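Local coordinates for glycerol dehydrogenase (Schizosaccharomyces pombe, PDB 1TA9), which probably catalyses the NAD+-dependent oxidation of glycerol to dihydroxyacetone with the help of a zinc ion, a step in glycerol assimilation, at residues Arg81-Val86 and Asn117-Thr122; Thr236-Glu241 and Val346-Pro351; Ile164-Asn169 and Phe203-Pro208; Pro176-Ser181 and Val219-Arg224. One frame throughout, in Å; residues are numbered along the deposited sequence.

Contact 1. Residues Arg81-Val86 and Asn117-Thr122; sequences RSYMYV and NGMTVT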
loop_
_atom_site.group_PDB
_atom_site.type_symbol
_atom_site.label_atom_id
_atom_site.label_comp_id
_atom_site.label_asym_id
_atom_site.label_seq_id
_atom_site.Cartn_x
_atom_site.Cartn_y
_atom_site.Cartn_z
ATOM N N ARG B 81 0.446 -49.678 6.887
ATOM C CA ARG B 81 1.834 -49.618 6.437
ATOM C C ARG B 81 2.746 -49.482 7.660
ATOM O O ARG B 81 3.851 -48.957 7.561
ATOM C CB ARG B 81 2.051 -48.407 5.519
ATOM C CG ARG B 81 1.288 -48.443 4.204
ATOM C CD ARG B 81 1.608 -47.219 3.349
ATOM N NE ARG B 81 0.930 -46.011 3.816
ATOM C CZ ARG B 81 -0.362 -45.763 3.630
ATOM N NH1 ARG B 81 -1.123 -46.641 2.986
ATOM N NH2 ARG B 81 -0.897 -44.634 4.077
ATOM N N SER B 82 2.279 -49.961 8.807
ATOM C CA SER B 82 3.041 -49.864 10.050
ATOM C C SER B 82 4.472 -50.398 10.019
ATOM O O SER B 82 5.403 -49.697 10.410
ATOM C CB SER B 82 2.279 -50.553 11.185
ATOM O OG SER B 82 1.041 -49.914 11.430
ATOM N N TYR B 83 4.654 -51.633 9.563
ATOM C CA TYR B 83 5.987 -52.230 9.536
ATOM C C TYR B 83 7.029 -51.369 8.834
ATOM O O TYR B 83 8.159 -51.242 9.297
ATOM C CB TYR B 83 5.946 -53.613 8.882
ATOM C CG TYR B 83 7.271 -54.331 8.970
ATOM C CD1 TYR B 83 8.145 -54.363 7.885
ATOM C CD2 TYR B 83 7.671 -54.942 10.158
ATOM C CE1 TYR B 83 9.389 -54.983 7.980
ATOM C CE2 TYR B 83 8.912 -55.564 10.265
ATOM C CZ TYR B 83 9.765 -55.580 9.173
ATOM O OH TYR B 83 10.998 -56.185 9.279
ATOM N N MET B 84 6.632 -50.788 7.711
ATOM C CA MET B 84 7.488 -49.929 6.903
ATOM C C MET B 84 8.218 -48.872 7.731
ATOM O O MET B 84 9.363 -48.511 7.442
ATOM C CB MET B 84 6.614 -49.264 5.842
ATOM C CG MET B 84 7.232 -48.121 5.093
ATOM S SD MET B 84 6.018 -47.517 3.908
ATOM C CE MET B 84 7.049 -46.446 2.904
ATOM N N TYR B 85 7.551 -48.381 8.766
ATOM C CA TYR B 85 8.134 -47.363 9.625
ATOM C C TYR B 85 8.660 -47.966 10.924
ATOM O O TYR B 85 9.764 -47.645 11.368
ATOM C CB TYR B 85 7.084 -46.294 9.922
ATOM C CG TYR B 85 6.500 -45.680 8.667
ATOM C CD1 TYR B 85 7.257 -44.817 7.875
ATOM C CD2 TYR B 85 5.201 -45.983 8.256
ATOM C CE1 TYR B 85 6.734 -44.267 6.706
ATOM C CE2 TYR B 85 4.669 -45.438 7.085
ATOM C CZ TYR B 85 5.442 -44.582 6.318
ATOM O OH TYR B 85 4.926 -44.033 5.168
ATOM N N VAL B 86 7.873 -48.851 11.526
ATOM C CA VAL B 86 8.271 -49.480 12.777
ATOM C C VAL B 86 9.598 -50.225 12.656
ATOM O O VAL B 86 10.370 -50.283 13.616
ATOM C CB VAL B 86 7.190 -50.471 13.272
ATOM C CG1 VAL B 86 7.690 -51.224 14.502
ATOM C CG2 VAL B 86 5.913 -49.723 13.599
ATOM N N ASN B 117 4.665 -59.331 8.850
ATOM C CA ASN B 117 6.060 -59.110 8.508
ATOM C C ASN B 117 7.057 -59.812 9.429
ATOM O O ASN B 117 8.223 -59.419 9.511
ATOM C CB ASN B 117 6.335 -57.610 8.451
ATOM C CG ASN B 117 5.843 -56.989 7.161
ATOM O OD1 ASN B 117 6.540 -57.010 6.149
ATOM N ND2 ASN B 117 4.625 -56.458 7.181
ATOM N N GLY B 118 6.588 -60.846 10.122
ATOM C CA GLY B 118 7.457 -61.621 10.990
ATOM C C GLY B 118 7.726 -61.138 12.401
ATOM O O GLY B 118 8.602 -61.681 13.074
ATOM N N MET B 119 6.987 -60.137 12.866
ATOM C CA MET B 119 7.203 -59.632 14.216
ATOM C C MET B 119 6.296 -60.276 15.252
ATOM O O MET B 119 5.175 -60.691 14.948
ATOM C CB MET B 119 6.996 -58.117 14.267
ATOM C CG MET B 119 8.011 -57.315 13.483
ATOM S SD MET B 119 7.773 -55.550 13.747
ATOM C CE MET B 119 8.400 -55.369 15.419
ATOM N N THR B 120 6.801 -60.365 16.477
ATOM C CA THR B 120 6.041 -60.905 17.594
ATOM C C THR B 120 5.474 -59.668 18.276
ATOM O O THR B 120 6.214 -58.737 18.589
ATOM C CB THR B 120 6.947 -61.663 18.588
ATOM O OG1 THR B 120 7.495 -62.824 17.949
ATOM C CG2 THR B 120 6.154 -62.091 19.813
ATOM N N VAL B 121 4.166 -59.646 18.498
ATOM C CA VAL B 121 3.543 -58.485 19.115
ATOM C C VAL B 121 2.832 -58.780 20.427
ATOM O O VAL B 121 1.935 -59.621 20.488
ATOM C CB VAL B 121 2.534 -57.831 18.146
ATOM C CG1 VAL B 121 1.905 -56.608 18.790
ATOM C CG2 VAL B 121 3.234 -57.448 16.852
ATOM N N THR B 122 3.240 -58.074 21.475
ATOM C CA THR B 122 2.629 -58.225 22.787
ATOM C C THR B 122 1.487 -57.221 22.856
ATOM O O THR B 122 1.711 -56.013 22.899
ATOM C CB THR B 122 3.632 -57.919 23.912
ATOM O OG1 THR B 122 4.756 -58.801 23.802
ATOM C CG2 THR B 122 2.978 -58.105 25.277
HETATM O O HOH W 1 10.599 -58.684 10.592
#

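Contact 2. Residues Thr236-Glu241 and Val346-Pro351; sequences TWVETE and VLEDWP. With K (potassium ion), chain J.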
loop_
_atom_site.group_PDB
_atom_site.type_symbol
_atom_site.label_atom_id
_atom_site.label_comp_id
_atom_site.label_asym_id
_atom_site.label_seq_id
_atom_site.Cartn_x
_atom_site.Cartn_y
_atom_site.Cartn_z
ATOM N N THR B 236 -0.441 -22.017 20.741
ATOM C CA THR B 236 0.978 -22.189 20.455
ATOM C C THR B 236 1.709 -20.911 20.054
ATOM O O THR B 236 2.696 -20.538 20.688
ATOM C CB THR B 236 1.206 -23.241 19.353
ATOM O OG1 THR B 236 0.669 -24.497 19.778
ATOM C CG2 THR B 236 2.694 -23.405 19.071
ATOM N N TRP B 237 1.239 -20.244 19.004
ATOM C CA TRP B 237 1.896 -19.025 18.559
ATOM C C TRP B 237 1.853 -17.956 19.646
ATOM O O TRP B 237 2.853 -17.285 19.903
ATOM C CB TRP B 237 1.237 -18.488 17.283
ATOM C CG TRP B 237 1.887 -17.241 16.757
ATOM C CD1 TRP B 237 3.060 -17.154 16.058
ATOM C CD2 TRP B 237 1.409 -15.901 16.910
ATOM N NE1 TRP B 237 3.340 -15.838 15.768
ATOM C CE2 TRP B 237 2.343 -15.048 16.279
ATOM C CE3 TRP B 237 0.282 -15.336 17.522
ATOM C CZ2 TRP B 237 2.182 -13.658 16.240
ATOM C CZ3 TRP B 237 0.123 -13.948 17.484
ATOM C CH2 TRP B 237 1.070 -13.128 16.846
ATOM N N VAL B 238 0.700 -17.798 20.291
ATOM C CA VAL B 238 0.567 -16.793 21.337
ATOM C C VAL B 238 1.541 -17.027 22.486
ATOM O O VAL B 238 2.274 -16.120 22.879
ATOM C CB VAL B 238 -0.865 -16.755 21.919
ATOM C CG1 VAL B 238 -0.896 -15.847 23.149
ATOM C CG2 VAL B 238 -1.847 -16.247 20.861
ATOM N N GLU B 239 1.560 -18.245 23.021
ATOM C CA GLU B 239 2.442 -18.537 24.145
ATOM C C GLU B 239 3.916 -18.518 23.771
ATOM O O GLU B 239 4.720 -17.886 24.458
ATOM C CB GLU B 239 2.065 -19.880 24.787
ATOM C CG GLU B 239 0.653 -19.886 25.363
ATOM C CD GLU B 239 0.338 -21.135 26.167
ATOM O OE1 GLU B 239 0.674 -21.180 27.373
ATOM O OE2 GLU B 239 -0.241 -22.077 25.587
ATOM N N THR B 240 4.277 -19.187 22.680
ATOM C CA THR B 240 5.673 -19.208 22.258
ATOM C C THR B 240 6.211 -17.811 21.961
ATOM O O THR B 240 7.344 -17.490 22.328
ATOM C CB THR B 240 5.871 -20.140 21.046
ATOM O OG1 THR B 240 5.936 -21.493 21.514
ATOM C CG2 THR B 240 7.162 -19.806 20.289
ATOM N N GLU B 241 5.416 -16.969 21.308
ATOM C CA GLU B 241 5.881 -15.608 21.035
ATOM C C GLU B 241 6.144 -14.892 22.364
ATOM O O GLU B 241 7.095 -14.127 22.486
ATOM C CB GLU B 241 4.844 -14.830 20.219
ATOM C CG GLU B 241 4.870 -15.144 18.730
ATOM C CD GLU B 241 6.147 -14.659 18.060
ATOM O OE1 GLU B 241 6.866 -15.485 17.472
ATOM O OE2 GLU B 241 6.431 -13.445 18.119
ATOM N N VAL B 346 -5.857 -10.779 27.196
ATOM C CA VAL B 346 -6.258 -9.694 28.075
ATOM C C VAL B 346 -5.055 -9.294 28.930
ATOM O O VAL B 346 -4.786 -8.106 29.122
ATOM C CB VAL B 346 -7.438 -10.125 28.983
ATOM C CG1 VAL B 346 -7.768 -9.025 29.984
ATOM C CG2 VAL B 346 -8.659 -10.430 28.120
ATOM N N LEU B 347 -4.322 -10.288 29.429
ATOM C CA LEU B 347 -3.142 -10.019 30.252
ATOM C C LEU B 347 -2.043 -9.340 29.433
ATOM O O LEU B 347 -1.260 -8.551 29.970
ATOM C CB LEU B 347 -2.615 -11.320 30.869
ATOM C CG LEU B 347 -3.550 -11.996 31.882
ATOM C CD1 LEU B 347 -2.936 -13.301 32.368
ATOM C CD2 LEU B 347 -3.792 -11.057 33.059
ATOM N N GLU B 348 -1.982 -9.642 28.139
ATOM C CA GLU B 348 -0.983 -9.018 27.275
ATOM C C GLU B 348 -1.424 -7.619 26.826
ATOM O O GLU B 348 -0.675 -6.901 26.173
ATOM C CB GLU B 348 -0.696 -9.896 26.060
ATOM C CG GLU B 348 0.189 -11.103 26.363
ATOM C CD GLU B 348 0.708 -11.759 25.100
ATOM O OE1 GLU B 348 1.132 -11.020 24.185
ATOM O OE2 GLU B 348 0.701 -13.002 25.015
ATOM N N ASP B 349 -2.648 -7.245 27.179
ATOM C CA ASP B 349 -3.186 -5.924 26.858
ATOM C C ASP B 349 -3.348 -5.629 25.362
ATOM O O ASP B 349 -3.049 -4.524 24.914
ATOM C CB ASP B 349 -2.300 -4.842 27.490
ATOM C CG ASP B 349 -3.039 -3.532 27.722
ATOM O OD1 ASP B 349 -2.396 -2.464 27.644
ATOM O OD2 ASP B 349 -4.257 -3.565 27.999
ATOM N N TRP B 350 -3.808 -6.604 24.583
ATOM C CA TRP B 350 -4.021 -6.361 23.156
ATOM C C TRP B 350 -5.203 -5.406 23.029
ATOM O O TRP B 350 -6.116 -5.437 23.851
ATOM C CB TRP B 350 -4.419 -7.642 22.423
ATOM C CG TRP B 350 -3.364 -8.674 22.239
ATOM C CD1 TRP B 350 -2.167 -8.762 22.884
ATOM C CD2 TRP B 350 -3.450 -9.821 21.387
ATOM N NE1 TRP B 350 -1.502 -9.900 22.491
ATOM C CE2 TRP B 350 -2.268 -10.569 21.572
ATOM C CE3 TRP B 350 -4.417 -10.293 20.488
ATOM C CZ2 TRP B 350 -2.022 -11.767 20.888
ATOM C CZ3 TRP B 350 -4.173 -11.488 19.808
ATOM C CH2 TRP B 350 -2.984 -12.207 20.014
ATOM N N PRO B 351 -5.195 -4.534 22.008
ATOM C CA PRO B 351 -6.325 -3.617 21.844
ATOM C C PRO B 351 -7.558 -4.504 21.618
ATOM O O PRO B 351 -7.430 -5.634 21.131
ATOM C CB PRO B 351 -5.944 -2.829 20.594
ATOM C CG PRO B 351 -4.450 -2.755 20.695
ATOM C CD PRO B 351 -4.091 -4.179 21.097
HETATM K K K J . -0.443 -25.497 22.428
HETATM O O HOH W 2 2.009 -13.448 22.539
HETATM O O HOH W 3 1.053 -23.647 23.424
#

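Contact 3. Residues Ile164-Asn169 and Phe203-Pro208; sequences IAHSMN and FYPLNP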
loop_
_atom_site.group_PDB
_atom_site.type_symbol
_atom_site.label_atom_id
_atom_site.label_comp_id
_atom_site.label_asym_id
_atom_site.label_seq_id
_atom_site.Cartn_x
_atom_site.Cartn_y
_atom_site.Cartn_z
ATOM N N ILE B 164 6.449 -46.135 30.185
ATOM C CA ILE B 164 6.953 -47.503 30.117
ATOM C C ILE B 164 8.225 -47.595 29.277
ATOM O O ILE B 164 9.199 -48.232 29.680
ATOM C CB ILE B 164 5.879 -48.451 29.538
ATOM C CG1 ILE B 164 4.654 -48.448 30.453
ATOM C CG2 ILE B 164 6.440 -49.864 29.391
ATOM C CD1 ILE B 164 3.463 -49.208 29.904
ATOM N N ALA B 165 8.217 -46.953 28.112
ATOM C CA ALA B 165 9.375 -46.966 27.226
ATOM C C ALA B 165 10.590 -46.365 27.927
ATOM O O ALA B 165 11.703 -46.892 27.838
ATOM C CB ALA B 165 9.064 -46.187 25.948
ATOM N N HIS B 166 10.377 -45.256 28.626
ATOM C CA HIS B 166 11.465 -44.608 29.343
ATOM C C HIS B 166 11.959 -45.527 30.453
ATOM O O HIS B 166 13.161 -45.667 30.665
ATOM C CB HIS B 166 10.998 -43.282 29.942
ATOM C CG HIS B 166 12.042 -42.600 30.769
ATOM N ND1 HIS B 166 13.224 -42.128 30.236
ATOM C CD2 HIS B 166 12.093 -42.330 32.095
ATOM C CE1 HIS B 166 13.957 -41.597 31.199
ATOM N NE2 HIS B 166 13.293 -41.708 32.336
ATOM N N SER B 167 11.024 -46.157 31.155
ATOM C CA SER B 167 11.368 -47.065 32.245
ATOM C C SER B 167 12.182 -48.267 31.764
ATOM O O SER B 167 12.962 -48.840 32.524
ATOM C CB SER B 167 10.098 -47.543 32.941
ATOM N N MET B 168 12.006 -48.644 30.502
ATOM C CA MET B 168 12.724 -49.789 29.948
ATOM C C MET B 168 13.876 -49.384 29.029
ATOM O O MET B 168 14.500 -50.234 28.394
ATOM C CB MET B 168 11.751 -50.687 29.183
ATOM C CG MET B 168 10.610 -51.225 30.034
ATOM S SD MET B 168 9.487 -52.302 29.119
ATOM C CE MET B 168 10.393 -53.832 29.159
ATOM N N ASN B 169 14.155 -48.085 28.971
ATOM C CA ASN B 169 15.222 -47.554 28.125
ATOM C C ASN B 169 15.009 -47.987 26.678
ATOM O O ASN B 169 15.958 -48.354 25.985
ATOM C CB ASN B 169 16.595 -48.045 28.604
ATOM C CG ASN B 169 17.747 -47.312 27.924
ATOM O OD1 ASN B 169 18.869 -47.821 27.849
ATOM N ND2 ASN B 169 17.474 -46.108 27.433
ATOM N N PHE B 203 9.441 -33.968 32.544
ATOM C CA PHE B 203 10.176 -33.944 31.284
ATOM C C PHE B 203 11.023 -35.194 31.070
ATOM O O PHE B 203 11.670 -35.688 31.992
ATOM C CB PHE B 203 11.095 -32.720 31.222
ATOM C CG PHE B 203 10.370 -31.403 31.236
ATOM C CD1 PHE B 203 9.615 -31.017 32.337
ATOM C CD2 PHE B 203 10.457 -30.540 30.149
ATOM C CE1 PHE B 203 8.957 -29.785 32.358
ATOM C CE2 PHE B 203 9.803 -29.305 30.158
ATOM C CZ PHE B 203 9.052 -28.929 31.265
ATOM N N TYR B 204 11.004 -35.710 29.848
ATOM C CA TYR B 204 11.808 -36.871 29.504
ATOM C C TYR B 204 13.047 -36.319 28.813
ATOM O O TYR B 204 12.993 -35.259 28.189
ATOM C CB TYR B 204 11.035 -37.802 28.571
ATOM C CG TYR B 204 9.929 -38.560 29.266
ATOM C CD1 TYR B 204 10.220 -39.498 30.259
ATOM C CD2 TYR B 204 8.591 -38.340 28.939
ATOM C CE1 TYR B 204 9.207 -40.199 30.910
ATOM C CE2 TYR B 204 7.567 -39.035 29.585
ATOM C CZ TYR B 204 7.885 -39.962 30.569
ATOM O OH TYR B 204 6.884 -40.652 31.211
ATOM N N PRO B 205 14.182 -37.022 28.918
ATOM C CA PRO B 205 15.406 -36.535 28.278
ATOM C C PRO B 205 15.333 -36.442 26.757
ATOM O O PRO B 205 16.018 -35.620 26.153
ATOM C CB PRO B 205 16.465 -37.522 28.771
ATOM C CG PRO B 205 15.693 -38.787 28.947
ATOM C CD PRO B 205 14.416 -38.306 29.601
ATOM N N LEU B 206 14.501 -37.277 26.142
ATOM C CA LEU B 206 14.347 -37.275 24.688
ATOM C C LEU B 206 12.869 -37.311 24.309
ATOM O O LEU B 206 12.026 -37.688 25.120
ATOM C CB LEU B 206 15.054 -38.491 24.079
ATOM C CG LEU B 206 16.561 -38.633 24.315
ATOM C CD1 LEU B 206 17.001 -40.048 23.967
ATOM C CD2 LEU B 206 17.313 -37.610 23.482
ATOM N N ASN B 207 12.562 -36.912 23.076
ATOM C CA ASN B 207 11.182 -36.921 22.584
ATOM C C ASN B 207 10.826 -38.318 22.111
ATOM O O ASN B 207 11.709 -39.139 21.880
ATOM C CB ASN B 207 11.022 -35.984 21.381
ATOM C CG ASN B 207 11.045 -34.525 21.765
ATOM O OD1 ASN B 207 12.072 -33.994 22.177
ATOM N ND2 ASN B 207 9.900 -33.866 21.631
ATOM N N PRO B 208 9.520 -38.609 21.966
ATOM C CA PRO B 208 9.127 -39.939 21.493
ATOM C C PRO B 208 9.835 -40.083 20.149
ATOM O O PRO B 208 10.065 -39.086 19.463
ATOM C CB PRO B 208 7.617 -39.815 21.336
ATOM C CG PRO B 208 7.255 -38.857 22.434
ATOM C CD PRO B 208 8.340 -37.808 22.341
#

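Contact 4. Residues Pro176-Ser181 and Val219-Arg224; sequences PTTASS and VRAPVR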
loop_
_atom_site.group_PDB
_atom_site.type_symbol
_atom_site.label_atom_id
_atom_site.label_comp_id
_atom_site.label_asym_id
_atom_site.label_seq_id
_atom_site.Cartn_x
_atom_site.Cartn_y
_atom_site.Cartn_z
ATOM N N PRO B 176 -1.531 -41.186 17.901
ATOM C CA PRO B 176 -2.769 -40.536 18.328
ATOM C C PRO B 176 -3.941 -40.976 17.450
ATOM O O PRO B 176 -3.792 -41.111 16.235
ATOM C CB PRO B 176 -2.445 -39.049 18.186
ATOM C CG PRO B 176 -1.462 -39.022 17.063
ATOM C CD PRO B 176 -0.570 -40.203 17.368
ATOM N N THR B 177 -5.098 -41.200 18.067
ATOM C CA THR B 177 -6.279 -41.628 17.328
ATOM C C THR B 177 -7.277 -40.488 17.116
ATOM O O THR B 177 -8.347 -40.671 16.528
ATOM C CB THR B 177 -6.965 -42.813 18.032
ATOM O OG1 THR B 177 -7.215 -42.484 19.402
ATOM C CG2 THR B 177 -6.068 -44.045 17.963
ATOM N N THR B 178 -6.907 -39.310 17.607
ATOM C CA THR B 178 -7.697 -38.096 17.440
ATOM C C THR B 178 -6.656 -36.987 17.394
ATOM O O THR B 178 -5.520 -37.183 17.820
ATOM C CB THR B 178 -8.642 -37.819 18.628
ATOM O OG1 THR B 178 -7.878 -37.727 19.833
ATOM C CG2 THR B 178 -9.684 -38.926 18.760
ATOM N N ALA B 179 -7.029 -35.832 16.866
ATOM C CA ALA B 179 -6.093 -34.717 16.793
ATOM C C ALA B 179 -6.623 -33.631 17.721
ATOM O O ALA B 179 -6.896 -32.515 17.286
ATOM C CB ALA B 179 -6.012 -34.205 15.355
ATOM N N SER B 180 -6.754 -33.967 19.004
ATOM C CA SER B 180 -7.310 -33.043 19.990
ATOM C C SER B 180 -6.350 -32.238 20.863
ATOM O O SER B 180 -6.790 -31.388 21.636
ATOM C CB SER B 180 -8.289 -33.798 20.892
ATOM O OG SER B 180 -7.639 -34.863 21.560
ATOM N N SER B 181 -5.053 -32.501 20.752
ATOM C CA SER B 181 -4.048 -31.773 21.525
ATOM C C SER B 181 -2.701 -31.993 20.851
ATOM O O SER B 181 -2.586 -32.821 19.948
ATOM C CB SER B 181 -3.985 -32.288 22.968
ATOM O OG SER B 181 -3.166 -33.446 23.063
ATOM N N VAL B 219 -10.265 -38.741 10.707
ATOM C CA VAL B 219 -11.443 -38.179 10.043
ATOM C C VAL B 219 -12.756 -38.830 10.489
ATOM O O VAL B 219 -13.822 -38.229 10.360
ATOM C CB VAL B 219 -11.321 -38.273 8.497
ATOM C CG1 VAL B 219 -11.686 -39.666 8.019
ATOM C CG2 VAL B 219 -12.204 -37.213 7.833
ATOM N N ARG B 220 -12.672 -40.048 11.021
ATOM C CA ARG B 220 -13.855 -40.778 11.487
ATOM C C ARG B 220 -14.273 -40.395 12.904
ATOM O O ARG B 220 -15.375 -40.719 13.344
ATOM C CB ARG B 220 -13.603 -42.291 11.438
ATOM C CG ARG B 220 -13.607 -42.895 10.043
ATOM C CD ARG B 220 -13.177 -44.361 10.091
ATOM N NE ARG B 220 -13.233 -44.999 8.776
ATOM C CZ ARG B 220 -14.355 -45.407 8.190
ATOM N NH1 ARG B 220 -15.523 -45.248 8.800
ATOM N NH2 ARG B 220 -14.311 -45.977 6.992
ATOM N N ALA B 221 -13.396 -39.711 13.625
ATOM C CA ALA B 221 -13.709 -39.312 14.993
ATOM C C ALA B 221 -14.624 -38.089 15.011
ATOM O O ALA B 221 -14.656 -37.314 14.055
ATOM C CB ALA B 221 -12.424 -39.006 15.745
ATOM N N PRO B 222 -15.394 -37.910 16.099
ATOM C CA PRO B 222 -16.299 -36.758 16.206
ATOM C C PRO B 222 -15.510 -35.465 16.018
ATOM O O PRO B 222 -14.438 -35.300 16.596
ATOM C CB PRO B 222 -16.854 -36.891 17.618
ATOM C CG PRO B 222 -16.889 -38.380 17.812
ATOM C CD PRO B 222 -15.549 -38.808 17.257
ATOM N N VAL B 223 -16.044 -34.543 15.225
ATOM C CA VAL B 223 -15.346 -33.291 14.955
ATOM C C VAL B 223 -15.047 -32.448 16.203
ATOM O O VAL B 223 -14.188 -31.563 16.168
ATOM C CB VAL B 223 -16.119 -32.452 13.903
ATOM C CG1 VAL B 223 -17.429 -31.954 14.484
ATOM C CG2 VAL B 223 -15.244 -31.303 13.404
ATOM N N ARG B 224 -15.730 -32.718 17.312
ATOM C CA ARG B 224 -15.452 -31.968 18.535
ATOM C C ARG B 224 -13.973 -32.173 18.909
ATOM O O ARG B 224 -13.321 -31.264 19.419
ATOM C CB ARG B 224 -16.349 -32.443 19.685
ATOM C CG ARG B 224 -16.106 -31.702 20.990
ATOM C CD ARG B 224 -16.820 -32.335 22.187
ATOM N NE ARG B 224 -16.469 -31.640 23.427
ATOM C CZ ARG B 224 -16.740 -32.084 24.650
ATOM N NH1 ARG B 224 -17.373 -33.239 24.821
ATOM N NH2 ARG B 224 -16.372 -31.372 25.706
#

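Contact 1. Residues Arg81-Val86 and Asn117-Thr122
Tyr83 of helix 82-86 packs against Asn117 and Met119, which flank in sequence Gly118, the C-prime residue of the Schellman motif that ends helix 100-115, just before strand 120-125 on the margin of the Rossmann-like parallel sheet. The example illustrates how one aromatic ring can serve several chemically different neighbours. Asn117 comes first. Its CB stands over one face of the ring, a CH-pi contact with 3.5 Å from CB to the Tyr83 ring centroid, and its amide stacks on the ring with the two planes 3° apart. Ser113 O accepts a hydrogen bond from Asn117 ND2 and helps fix the amide's rotation. The backbone joins in through a water, which accepts from Tyr83 OH at 2.9 Å and donates to Asn117 O at 2.7 Å. With alanine in place of Tyr83, the amide of Asn117 would probably lose the flat surface it lies on and the water its donor. Gly118 makes the turn with positive phi. At Met119 the sulfur comes to the ring edge, in plane, a Met-aromatic contact with SD 3.6 Å from Tyr83 CD2. A bend at chi3 (73°) carries the terminal methyl onward, and Met119 CE ends 4.3 Å from Val86 CG1.

Contact 2. Residues Thr236-Glu241 and Val346-Pro351
Glu348 OE2 is gripped by the side-chain nitrogen of Gln344 and by a water at 2.8 Å, while the CG1 methyl of Val238 rests 3.8 Å from this same OE2 atom. The water also lies 2.7 Å from Val238 O and so bridges the two segments, although it has more acceptors about it than protons to give. The other carboxylate oxygen, Glu348 OE1, lies in the indole plane of Trp350 and takes a weak but fairly straight hydrogen bond from Trp350 NE1 (3.3 Å, 163°). The principle is that even a weak bond to a carboxylate may help to orient a neighbouring indole. The far corner of that indole, Trp350 CH2, reaches Val238 CG2 at 4.3 Å and approaches the edge of the Trp237 ring, near its plane. Val238 divides its branches: CG1, anti to the backbone N (chi1 171°), meets the glutamate, and CG2 meets the tryptophan. A Schellman motif at Asp349 turns the chain after helix 333-347, and Asp349 itself bonds to Tyr274 and Asn293 of a neighbouring subunit. The same turn of helix 223-245 also faces the metals: Thr236 OG1 binds the potassium ion at 3.0 Å and Glu239 OE2 bonds to the zinc ligand His315, a second-shell link belonging to the metal site in the helical domain of iron-containing alcohol dehydrogenases.

Contact 3. Residues Ile164-Asn169 and Phe203-Pro208
His166, near the end of helix 155-167, presses a ring face against Tyr204, and this is the tight part of an otherwise thin surface contact. Tyr204 CD1 stands 3.6 Å above the imidazole plane, offset toward its rim, and CE1 of the same tyrosine is 3.7 Å from His166 CB. The two ring planes are inclined at 57°, with centroids 5.1 Å apart, so the pair is neither a parallel stack nor a T-shape. The histidine reaches the loop because chi1 (176°) sets CG opposite the backbone N. That helix forms the beta-alpha-beta crossover between strands 148-153 and 172-176 of the Rossmann-like sheet, and its first turn carries residues that probably bind NAD+; the side chain of one of them, Asp159, is about 6 Å from that of Tyr204. Tyr204 also packs on Lys162 and Tyr163 of the same helix. A glycine at the Tyr204 position would probably uncover the His166 ring face and set the imidazole freer to turn. The exposed side is held more lightly: the Pro205 ring, which shares less surface than Tyr204, lies beside the outer end of the imidazole, with His166 CE1 3.7 Å from Pro205 CD. No hydrogen bond joins the two segments here, whereas Pro205 O accepts one from Lys88 NZ of a neighbouring subunit.

Contact 4. Residues Pro176-Ser181 and Val219-Arg224
Thr178 and Ala221 meet methyl to methyl in a slender contact between the loop that follows strand 172-176 of the Rossmann-like sheet and the turn joining helices 215-220 and 223-245. The loop, Thr177 to Ser180, probably contributes to the NAD+ site, so the example shows how a cofactor-binding loop can meet a helix-joining turn through a single pair of methyls; the two segments bury 65 Å² between them. Thr178 forks at CB, which is 4.9 Å from Ala221 CB. From there OG1 sits between the backbone N and the carbonyl carbon (chi1 58°), a setting that turns the hydroxyl along its own loop to Ser180 OG; the 3.4 Å separation of Thr178 OG1 and Ser180 OG makes this a weak hydrogen bond. CG2, the other branch, is anti to the carbonyl carbon and is the atom that faces Ala221. Beyond the two segments the side chain of Thr178 also touches Phe225 of helix 223-245. Just beyond the segments the tie is polar: Ser228 OG of helix 223-245 donates to Ser180 O and Asn298 ND2 to Ala179 O, while Ala221 O accepts from Asn282 ND2. At the start of helix 223-245, Arg224 forms a salt bridge with Glu335. Between the segments themselves there is no hydrogen bond. Ala221 CB, which points toward the loop, has Thr177 O at 4.5 Å and its nearest neighbour, Thr178 CG2, at 4.1 Å.

In the fold
Followed from the N terminus, the chain first closes contact 1, a 30-residue excursion through strand 93-98 and helix 100-115 that fastens helix 82-86 to the entry of strand 120-125. Contacts 3 and 4 come next and cross: 176-181 lies between the two segments of contact 3, and 203-208 between those of contact 4. Contact 3 ties helix 155-167 to the loop after the 188-192/198-203 hairpin, while contact 4 brings the sheet domain to the start of helix 223-245. Contact 2 follows in series on that same helix and, across 104 largely helical residues, joins it to the end of helix 333-347. Contacts 1 and 3 both touch the second subunit.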